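PDB 5DU9: CDA peptide synthetase I, which belongs to the non-ribosomal peptide synthetases and is represented here by its condensation domain, which holds (2S)-2-amino-N-butyl-propanamide in a pocket. Local coordinates for residues Ser65-Asp70 with Pro135-His140; Ala273-Phe278 with Glu426-Phe431; Val288-Pro293 with Pro362-Met367; Thr295-Ala300 with Gly307-Arg312. The protein carries 1 engineered substitution. All blocks are in the same frame, centred on the assembly; numbering follows the deposited sequence. Where two conformers were deposited one is given.

Contact 1 (Ser65-Asp70 with Pro135-His140); sequences SRFLTD and PGLSSH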
# COMPACT_ATOMS: atom_id res chain seq x y z
N SER A 65 7.30 -15.92 -9.92
CA SER A 65 7.49 -16.83 -8.81
C SER A 65 6.20 -17.55 -8.42
O SER A 65 5.10 -17.05 -8.63
CB SER A 65 8.05 -16.08 -7.61
OG SER A 65 9.38 -15.65 -7.84
N ARG A 66 6.37 -18.74 -7.85
CA ARG A 66 5.29 -19.45 -7.20
C ARG A 66 5.76 -19.88 -5.83
O ARG A 66 6.94 -19.76 -5.50
CB ARG A 66 4.84 -20.65 -8.03
CG ARG A 66 5.90 -21.71 -8.22
CD ARG A 66 5.39 -22.74 -9.20
NE ARG A 66 6.21 -23.94 -9.26
CZ ARG A 66 5.73 -25.17 -9.45
NH1 ARG A 66 4.42 -25.36 -9.57
NH2 ARG A 66 6.55 -26.20 -9.50
N PHE A 67 4.84 -20.40 -5.02
CA PHE A 67 5.14 -20.78 -3.65
C PHE A 67 4.69 -22.21 -3.38
O PHE A 67 3.54 -22.57 -3.63
CB PHE A 67 4.50 -19.80 -2.68
CG PHE A 67 5.00 -18.40 -2.85
CD1 PHE A 67 4.51 -17.59 -3.87
CD2 PHE A 67 6.00 -17.90 -2.03
CE1 PHE A 67 4.99 -16.31 -4.05
CE2 PHE A 67 6.49 -16.62 -2.21
CZ PHE A 67 5.98 -15.82 -3.21
N LEU A 68 5.63 -23.00 -2.87
CA LEU A 68 5.41 -24.42 -2.63
C LEU A 68 5.77 -24.74 -1.18
O LEU A 68 6.34 -23.90 -0.49
CB LEU A 68 6.25 -25.26 -3.59
CG LEU A 68 6.11 -24.92 -5.07
CD1 LEU A 68 7.23 -25.56 -5.88
CD2 LEU A 68 4.75 -25.37 -5.60
N THR A 69 5.42 -25.94 -0.74
CA THR A 69 5.78 -26.40 0.60
C THR A 69 6.75 -27.57 0.51
O THR A 69 6.65 -28.40 -0.40
CB THR A 69 4.54 -26.84 1.40
OG1 THR A 69 3.78 -27.79 0.64
CG2 THR A 69 3.66 -25.64 1.73
N ASP A 70 7.68 -27.65 1.45
CA ASP A 70 8.64 -28.75 1.47
C ASP A 70 8.07 -29.93 2.25
O ASP A 70 6.89 -29.93 2.62
CB ASP A 70 9.99 -28.30 2.05
CG ASP A 70 9.90 -27.79 3.48
OD1 ASP A 70 8.97 -28.18 4.22
OD2 ASP A 70 10.78 -27.00 3.87
N PRO A 135 2.68 -20.13 -11.09
CA PRO A 135 3.54 -18.94 -11.19
C PRO A 135 2.88 -17.79 -11.95
O PRO A 135 2.04 -18.01 -12.81
CB PRO A 135 4.77 -19.46 -11.93
CG PRO A 135 4.27 -20.60 -12.73
CD PRO A 135 3.19 -21.24 -11.91
N GLY A 136 3.27 -16.56 -11.62
CA GLY A 136 2.72 -15.38 -12.26
C GLY A 136 1.48 -14.91 -11.54
O GLY A 136 0.37 -14.96 -12.07
N LEU A 137 1.67 -14.45 -10.31
CA LEU A 137 0.57 -14.13 -9.42
C LEU A 137 0.12 -12.69 -9.62
O LEU A 137 0.09 -11.89 -8.69
CB LEU A 137 0.97 -14.39 -7.98
CG LEU A 137 1.17 -15.89 -7.72
CD1 LEU A 137 2.09 -16.14 -6.54
CD2 LEU A 137 -0.17 -16.57 -7.51
N SER A 138 -0.24 -12.38 -10.86
CA SER A 138 -0.73 -11.05 -11.18
C SER A 138 -1.73 -11.11 -12.33
O SER A 138 -1.86 -12.13 -13.01
CB SER A 138 0.42 -10.11 -11.51
OG SER A 138 1.12 -10.52 -12.67
N SER A 139 -2.42 -9.99 -12.52
CA SER A 139 -3.45 -9.86 -13.53
C SER A 139 -3.32 -8.46 -14.14
O SER A 139 -3.26 -7.48 -13.40
CB SER A 139 -4.83 -10.07 -12.92
OG SER A 139 -5.86 -9.96 -13.88
N HIS A 140 -3.28 -8.39 -15.46
CA HIS A 140 -3.01 -7.14 -16.16
C HIS A 140 -4.07 -6.85 -17.21
O HIS A 140 -4.42 -7.71 -18.01
CB HIS A 140 -1.63 -7.20 -16.83
CG HIS A 140 -0.52 -7.52 -15.88
ND1 HIS A 140 0.40 -6.57 -15.47
CD2 HIS A 140 -0.17 -8.67 -15.27
CE1 HIS A 140 1.27 -7.14 -14.65
NE2 HIS A 140 0.94 -8.41 -14.50
O HOH W 1 4.48 -14.42 -9.34
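The carbonyl of S65 is the hub that P135 and L137 gather around. Its O receives a CA-H...O contact from P135 CA at 3.5 Å, with 146° at the hydrogen, and L137 CD1 packs 3.8 Å from the same oxygen. A water adds the conventional polar link: it donates to S65 O (2.8 Å) and accepts from L137 N (3.0 Å), bridging two backbones that share no direct hydrogen bond. The S65 side chain leaves the backbone away from 135-140, and its OG is hydrogen-bonded to E61 O and R77 NH1. At R66 the side chain runs alongside the P135 ring in the same direction. CG sits between the backbone N and the carbonyl carbon (chi1 63°), and from there the extended chain brings R66 CD to 3.8 Å from P135 CD. Beyond this the guanidinium has L68 CD1 over one face, and NH1 bonds to the carbonyl of D133, just before the second segment. F67 meets L137 through its rim: L137 CD1 lies in the plane of the ring, 3.8 Å from F67 CE1, so the ring faces take no part in this meeting. L137 is itself the centre of an inverse gamma turn, with a weak bond from S138 N to G136 O (2.9 Å), and this bend precedes strand 138-146. Strand 65-69 pairs antiparallel with 75-79 through backbone hydrogen bonds of R66 with A78 and L68 with Y76, while F67 also leans on Q16 of helix 14-24; L137 is backbone hydrogen-bonded to H157 of strand 149-157, the neighbour of 138-146 within the six-stranded sheet.

Contact 2 (Ala273-Phe278 with Glu426-Phe431); sequences AGVAAF and ERFVRF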
# COMPACT_ATOMS: atom_id res chain seq x y z
N ALA A 273 -1.21 13.08 12.23
CA ALA A 273 -1.70 13.86 13.37
C ALA A 273 -3.19 14.17 13.21
O ALA A 273 -3.94 14.16 14.19
CB ALA A 273 -0.90 15.15 13.50
N GLY A 274 -3.61 14.44 11.98
CA GLY A 274 -5.01 14.69 11.70
C GLY A 274 -5.90 13.50 12.01
O GLY A 274 -6.98 13.65 12.57
N VAL A 275 -5.45 12.30 11.63
CA VAL A 275 -6.19 11.09 11.96
C VAL A 275 -6.24 10.91 13.48
O VAL A 275 -7.29 10.61 14.04
CB VAL A 275 -5.58 9.84 11.30
CG1 VAL A 275 -6.34 8.59 11.71
CG2 VAL A 275 -5.59 9.98 9.79
N ALA A 276 -5.11 11.11 14.15
CA ALA A 276 -5.07 10.98 15.61
C ALA A 276 -6.04 11.95 16.27
O ALA A 276 -6.77 11.59 17.19
CB ALA A 276 -3.66 11.22 16.12
N ALA A 277 -6.04 13.20 15.81
CA ALA A 277 -6.93 14.22 16.34
C ALA A 277 -8.39 13.87 16.07
O ALA A 277 -9.26 14.07 16.92
CB ALA A 277 -6.59 15.58 15.74
N PHE A 278 -8.65 13.35 14.87
CA PHE A 278 -10.00 12.93 14.49
C PHE A 278 -10.51 11.81 15.39
O PHE A 278 -11.65 11.85 15.86
CB PHE A 278 -10.00 12.48 13.02
CG PHE A 278 -11.34 12.02 12.52
CD1 PHE A 278 -12.35 12.94 12.27
CD2 PHE A 278 -11.58 10.68 12.27
CE1 PHE A 278 -13.58 12.52 11.80
CE2 PHE A 278 -12.81 10.26 11.80
CZ PHE A 278 -13.82 11.19 11.57
N GLU A 426 -15.69 11.97 4.19
CA GLU A 426 -15.95 13.39 4.01
C GLU A 426 -15.81 14.14 5.33
O GLU A 426 -15.25 15.24 5.38
CB GLU A 426 -17.35 13.61 3.42
CG GLU A 426 -17.69 15.08 3.17
CD GLU A 426 -16.67 15.79 2.31
OE1 GLU A 426 -16.48 15.38 1.14
OE2 GLU A 426 -16.04 16.76 2.80
N ARG A 427 -16.31 13.54 6.41
CA ARG A 427 -16.20 14.13 7.74
C ARG A 427 -14.75 14.30 8.15
O ARG A 427 -14.35 15.34 8.68
CB ARG A 427 -16.92 13.27 8.77
CG ARG A 427 -17.02 13.91 10.14
CD ARG A 427 -17.70 12.99 11.14
NE ARG A 427 -19.01 12.56 10.67
CZ ARG A 427 -19.64 11.47 11.09
NH1 ARG A 427 -19.08 10.67 11.99
NH2 ARG A 427 -20.83 11.16 10.60
N PHE A 428 -13.94 13.28 7.89
CA PHE A 428 -12.54 13.32 8.26
C PHE A 428 -11.80 14.40 7.49
O PHE A 428 -11.05 15.18 8.07
CB PHE A 428 -11.87 11.97 8.01
CG PHE A 428 -10.38 12.06 7.96
CD1 PHE A 428 -9.65 12.37 9.10
CD2 PHE A 428 -9.70 11.86 6.78
CE1 PHE A 428 -8.28 12.47 9.06
CE2 PHE A 428 -8.32 11.96 6.73
CZ PHE A 428 -7.62 12.26 7.88
N VAL A 429 -11.99 14.45 6.17
CA VAL A 429 -11.27 15.41 5.35
C VAL A 429 -11.64 16.85 5.73
O VAL A 429 -10.77 17.73 5.71
CB VAL A 429 -11.53 15.18 3.84
CG1 VAL A 429 -10.96 16.33 3.00
CG2 VAL A 429 -10.91 13.87 3.39
N ARG A 430 -12.89 17.09 6.10
CA ARG A 430 -13.31 18.42 6.52
C ARG A 430 -12.60 18.81 7.82
O ARG A 430 -12.12 19.94 7.97
CB ARG A 430 -14.83 18.49 6.70
CG ARG A 430 -15.32 19.83 7.27
CD ARG A 430 -16.83 19.95 7.23
NE ARG A 430 -17.50 18.78 7.80
CZ ARG A 430 -18.80 18.70 8.04
NH1 ARG A 430 -19.60 19.73 7.77
NH2 ARG A 430 -19.32 17.59 8.55
N PHE A 431 -12.54 17.88 8.77
CA PHE A 431 -11.88 18.13 10.04
C PHE A 431 -10.38 18.34 9.84
O PHE A 431 -9.79 19.28 10.38
CB PHE A 431 -12.14 16.97 11.01
CG PHE A 431 -11.73 17.25 12.43
CD1 PHE A 431 -12.33 18.27 13.15
CD2 PHE A 431 -10.78 16.46 13.06
CE1 PHE A 431 -11.97 18.51 14.47
CE2 PHE A 431 -10.42 16.70 14.37
CZ PHE A 431 -11.01 17.73 15.08
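The F278 ring is enclosed from one face and along its rim by helix 426-431. Over that face stands F428 CB, a CH-pi contact 4.1 Å from the F278 centroid and almost on the ring normal. F431 CD2 lies at the edge, in plane and 3.9 Å from F278 CD1, and the aliphatic part of R427 reaches the same rim, its CG 4.1 Å from F278 CE1. The F428 ring turns its own edge toward the face of F278, giving a T-shaped pair with centroids 5.5 Å apart and planes at 74°. F278 CG is anti to its backbone N (chi1 -180°), which carries the ring out from helix 273-278 to meet F428. G274 takes another part of the F428 edge, its C 3.9 Å from F428 CE1, while V275 CG2 approaches F428 CZ obliquely at 3.6 Å. F431 CE2 completes the packing against A277 CB at 4.2 Å. The segment axes approach to 10.0 Å at 113°, far from parallel, consistent with a contact of limited extent. L448 also touches F278 and F431. With no hydrogen bond across the interface and nearly every touching residue buried, cohesion comes from apolar and aromatic contacts, with the edge-to-face pair and the CH-pi contact defining how F278 and F428 are turned to each other.

Contact 3 (Val288-Pro293 with Pro362-Met367); sequences VVVSVP and PTVNVM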
# COMPACT_ATOMS: atom_id res chain seq x y z
N VAL A 288 -4.67 7.19 21.64
CA VAL A 288 -5.12 6.73 20.34
C VAL A 288 -4.01 5.92 19.68
O VAL A 288 -2.82 6.19 19.85
CB VAL A 288 -5.54 7.90 19.43
CG1 VAL A 288 -6.72 8.64 20.04
CG2 VAL A 288 -4.38 8.85 19.20
N VAL A 289 -4.43 4.89 18.94
CA VAL A 289 -3.51 4.08 18.17
C VAL A 289 -3.86 4.19 16.69
O VAL A 289 -5.02 4.08 16.31
CB VAL A 289 -3.55 2.60 18.60
CG1 VAL A 289 -2.56 1.77 17.79
CG2 VAL A 289 -3.26 2.48 20.08
N VAL A 290 -2.84 4.45 15.88
CA VAL A 290 -2.96 4.28 14.44
C VAL A 290 -1.85 3.34 14.01
O VAL A 290 -0.84 3.22 14.70
CB VAL A 290 -2.89 5.61 13.68
CG1 VAL A 290 -4.02 6.53 14.12
CG2 VAL A 290 -1.55 6.28 13.88
N SER A 291 -2.05 2.67 12.88
CA SER A 291 -1.03 1.78 12.35
C SER A 291 -0.39 2.42 11.13
O SER A 291 -1.08 3.00 10.29
CB SER A 291 -1.64 0.42 11.99
OG SER A 291 -2.17 -0.23 13.14
N VAL A 292 0.93 2.31 11.06
CA VAL A 292 1.70 2.96 10.02
C VAL A 292 2.50 1.92 9.23
O VAL A 292 3.23 1.13 9.82
CB VAL A 292 2.66 4.01 10.64
CG1 VAL A 292 3.49 4.68 9.56
CG2 VAL A 292 1.87 5.04 11.43
N PRO A 293 2.36 1.92 7.90
CA PRO A 293 3.25 1.06 7.11
C PRO A 293 4.64 1.66 6.91
O PRO A 293 4.77 2.88 6.79
CB PRO A 293 2.52 0.92 5.77
CG PRO A 293 1.55 2.06 5.70
CD PRO A 293 1.45 2.71 7.05
N PRO A 362 -6.61 2.28 12.85
CA PRO A 362 -6.71 2.41 11.39
C PRO A 362 -5.33 2.52 10.77
O PRO A 362 -4.46 3.18 11.33
CB PRO A 362 -7.50 3.71 11.21
CG PRO A 362 -7.36 4.44 12.51
CD PRO A 362 -7.27 3.38 13.56
N THR A 363 -5.12 1.85 9.64
CA THR A 363 -3.85 1.98 8.94
C THR A 363 -3.86 3.30 8.18
O THR A 363 -4.76 3.55 7.39
CB THR A 363 -3.61 0.82 7.96
OG1 THR A 363 -3.56 -0.42 8.68
CG2 THR A 363 -2.29 1.01 7.21
N VAL A 364 -2.87 4.14 8.45
CA VAL A 364 -2.73 5.42 7.76
C VAL A 364 -1.55 5.31 6.80
O VAL A 364 -0.39 5.34 7.21
CB VAL A 364 -2.51 6.58 8.74
CG1 VAL A 364 -2.42 7.91 7.99
CG2 VAL A 364 -3.64 6.62 9.76
N ASN A 365 -1.88 5.19 5.52
CA ASN A 365 -0.92 4.94 4.47
C ASN A 365 -0.84 6.13 3.52
O ASN A 365 -1.60 6.22 2.56
CB ASN A 365 -1.31 3.67 3.71
CG ASN A 365 -0.33 3.30 2.61
OD1 ASN A 365 0.74 3.89 2.49
ND2 ASN A 365 -0.70 2.31 1.81
N VAL A 366 0.07 7.06 3.83
CA VAL A 366 0.33 8.19 2.96
C VAL A 366 1.40 7.73 1.99
O VAL A 366 2.57 7.64 2.34
CB VAL A 366 0.80 9.43 3.75
CG1 VAL A 366 0.97 10.62 2.80
CG2 VAL A 366 -0.19 9.77 4.85
N MET A 367 0.99 7.40 0.77
CA MET A 367 1.92 6.81 -0.18
C MET A 367 2.98 7.82 -0.58
O MET A 367 2.70 9.01 -0.72
CB MET A 367 1.18 6.28 -1.41
CG MET A 367 0.35 5.04 -1.12
SD MET A 367 -0.17 4.16 -2.60
CE MET A 367 1.37 3.39 -3.11
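V364 places CG1 anti to its backbone N (chi1 -178°), which leaves CG2 beside that N and 4.1 Å from V290 CB. N365 likewise has CG anti to its N, and this carries the amide across the P293 ring at about a right angle, with N365 OD1 3.8 Å from P293 CG. Between these side chains the backbones form a single parallel bridge. S291 N donates to P362 O (2.9 Å, 172° at the hydrogen) from above the carbonyl plane, whereas V364 N approaches S291 O nearly in line with its C=O bond (2.8 Å, 165°). S291 thus bonds to the residues flanking T363, the signature of a parallel pair, and T363 CA adds a CA-H...O contact to S291 O at 3.2 Å. The bridge joins the two-stranded sheet 287-294/311-318 to strand 363-366 and, through it, to strand 393-398, in the C-terminal half of the condensation domain. The next donor in register would be P293, which has no N-H; its CD stands 3.2 Å from V364 O instead. The strands also part here, their CA atoms separating from 4.4 Å at S291-T363 to 6.3 Å at P293-N365. The hydroxyls find partners beside the bridge: S291 OG bonds to G361 N, and T363 OG1 to NH1 of R312, a residue of the ligand pocket.

Contact 4 (Thr295-Ala300 with Gly307-Arg312); sequences TGRYGA and GMVSNR. With UM2 ((2S)-2-amino-N-butyl-propanamide), chain E.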
# COMPACT_ATOMS: atom_id res chain seq x y z
N THR A 295 8.36 0.53 4.56
CA THR A 295 8.65 -0.31 3.40
C THR A 295 9.36 -1.61 3.76
O THR A 295 9.27 -2.59 3.03
CB THR A 295 9.52 0.42 2.36
OG1 THR A 295 10.81 0.69 2.91
CG2 THR A 295 8.85 1.72 1.92
N GLY A 296 10.09 -1.60 4.87
CA GLY A 296 10.88 -2.77 5.25
C GLY A 296 12.09 -2.97 4.36
O GLY A 296 12.69 -4.05 4.33
N ARG A 297 12.45 -1.93 3.61
CA ARG A 297 13.59 -1.98 2.70
C ARG A 297 14.79 -1.25 3.28
O ARG A 297 14.76 -0.04 3.49
CB ARG A 297 13.20 -1.39 1.34
CG ARG A 297 12.16 -2.24 0.65
CD ARG A 297 11.45 -1.54 -0.50
NE ARG A 297 10.40 -2.42 -0.99
CZ ARG A 297 10.58 -3.38 -1.89
NH1 ARG A 297 11.77 -3.56 -2.44
NH2 ARG A 297 9.57 -4.16 -2.24
N TYR A 298 15.86 -2.01 3.53
CA TYR A 298 17.07 -1.49 4.14
C TYR A 298 18.26 -1.72 3.23
O TYR A 298 18.66 -2.85 2.98
CB TYR A 298 17.27 -2.13 5.51
CG TYR A 298 16.04 -1.95 6.36
CD1 TYR A 298 15.78 -0.74 6.98
CD2 TYR A 298 15.11 -2.97 6.50
CE1 TYR A 298 14.64 -0.56 7.74
CE2 TYR A 298 13.97 -2.80 7.26
CZ TYR A 298 13.74 -1.59 7.87
OH TYR A 298 12.60 -1.42 8.62
N GLY A 299 18.81 -0.62 2.73
CA GLY A 299 19.96 -0.68 1.84
C GLY A 299 19.54 -0.53 0.39
O GLY A 299 18.36 -0.64 0.06
N ALA A 300 20.53 -0.29 -0.48
CA ALA A 300 20.26 0.02 -1.87
C ALA A 300 19.63 -1.16 -2.62
O ALA A 300 18.72 -0.97 -3.43
CB ALA A 300 21.54 0.45 -2.57
N GLY A 307 8.97 -7.02 -4.83
CA GLY A 307 8.64 -8.09 -3.91
C GLY A 307 7.63 -7.63 -2.89
O GLY A 307 6.88 -6.67 -3.12
N MET A 308 7.59 -8.33 -1.77
CA MET A 308 6.70 -8.03 -0.67
C MET A 308 7.51 -8.08 0.62
O MET A 308 7.88 -9.17 1.08
CB MET A 308 5.54 -9.03 -0.63
CG MET A 308 4.77 -9.08 0.67
SD MET A 308 4.25 -7.45 1.26
CE MET A 308 2.95 -7.90 2.41
N VAL A 309 7.82 -6.92 1.18
CA VAL A 309 8.62 -6.84 2.41
C VAL A 309 8.07 -5.84 3.41
O VAL A 309 8.63 -5.68 4.49
CB VAL A 309 10.10 -6.46 2.11
CG1 VAL A 309 10.85 -7.66 1.58
CG2 VAL A 309 10.18 -5.29 1.16
N SER A 310 6.97 -5.18 3.06
CA SER A 310 6.44 -4.12 3.90
C SER A 310 6.07 -4.59 5.31
O SER A 310 5.74 -5.76 5.53
CB SER A 310 5.23 -3.48 3.23
OG SER A 310 4.24 -4.44 2.96
N ASN A 311 6.14 -3.65 6.24
CA ASN A 311 5.88 -3.89 7.65
C ASN A 311 4.82 -2.89 8.11
O ASN A 311 4.66 -1.84 7.50
CB ASN A 311 7.18 -3.74 8.45
CG ASN A 311 7.07 -4.26 9.87
OD1 ASN A 311 6.26 -5.13 10.18
ND2 ASN A 311 7.92 -3.73 10.74
N ARG A 312 4.09 -3.24 9.15
CA ARG A 312 3.10 -2.34 9.73
C ARG A 312 3.29 -2.28 11.23
O ARG A 312 3.30 -3.32 11.89
CB ARG A 312 1.68 -2.80 9.39
CG ARG A 312 0.60 -1.99 10.08
CD ARG A 312 -0.74 -2.15 9.38
NE ARG A 312 -1.07 -3.56 9.16
CZ ARG A 312 -2.06 -3.99 8.39
NH1 ARG A 312 -2.84 -3.12 7.76
NH2 ARG A 312 -2.28 -5.29 8.26
CCH UM2 E . 1.75 -9.35 7.81
CCI UM2 E . 1.92 -9.01 6.34
CCJ UM2 E . 0.59 -8.94 5.59
CCK UM2 E . -0.14 -7.61 5.78
NCL UM2 E . 0.30 -6.55 4.89
CCM UM2 E . -0.55 -5.72 4.29
OCN UM2 E . -1.71 -6.02 4.04
CCO UM2 E . -0.04 -4.35 3.95
CCP UM2 E . -0.25 -3.42 5.14
NCQ UM2 E . -0.79 -3.80 2.80
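In the connection between the antiparallel strands 287-294 and 311-318, R297 folds back across V309. R297 CG lies anti to the carbonyl carbon (chi1 -66°), and the extended chain brings the guanidinium face against V309 CG2, which sits toward the rim, 3.6 Å from R297 NE. The charged group is gripped at its ends, by a salt bridge from NH2 to D162 and by bonds from NH1 to the carbonyls of A302 and T305. D162 also accepts from V309 N, tying both partners to one carboxylate. V309 CG2 packs 3.4 Å from T295 O, which also receives a CA-H...O contact from S310 CA at 3.3 Å, with 143° at the hydrogen. T295 OG1 accepts from R297 N (3.2 Å, 155°), an ST turn that shapes the start of the loop. Further along 307-312 the (2S)-2-amino-N-butyl-propanamide takes over as partner: its CCP stands over the centre of the R312 guanidinium, 3.7 Å from NH1, and its NCL is 3.9 Å from M308 CE. The ligand is also hydrogen-bonded to H158. R297 and V309 N bind D162, and M308 touches H158, so this connection meets the HHxxxDG motif of condensation domains, whose H158 lies in the ligand pocket.

Contacts 2 and 3 form one continuous core: V275 of helix 267-283 packs on V290 and V364, and that helix is followed in the chain by strand 287-294. Contact 2 is apolar and aromatic, with no hydrogen bond across it, whereas contact 3 adds backbone hydrogen bonds between strands. Contact 4 shares the sheet of 287-294 and 311-318 with contact 3 and touches it through R312, but is only partly buried and relies on a guanidinium face against a valine methyl. Contact 1 is also buried, yet lies across the chain's centre from contact 2, about 39 Å between centres, and uses a bridging water. Contacts 3 and 4 are nested within the loop closed by contact 2; contact 1 precedes it.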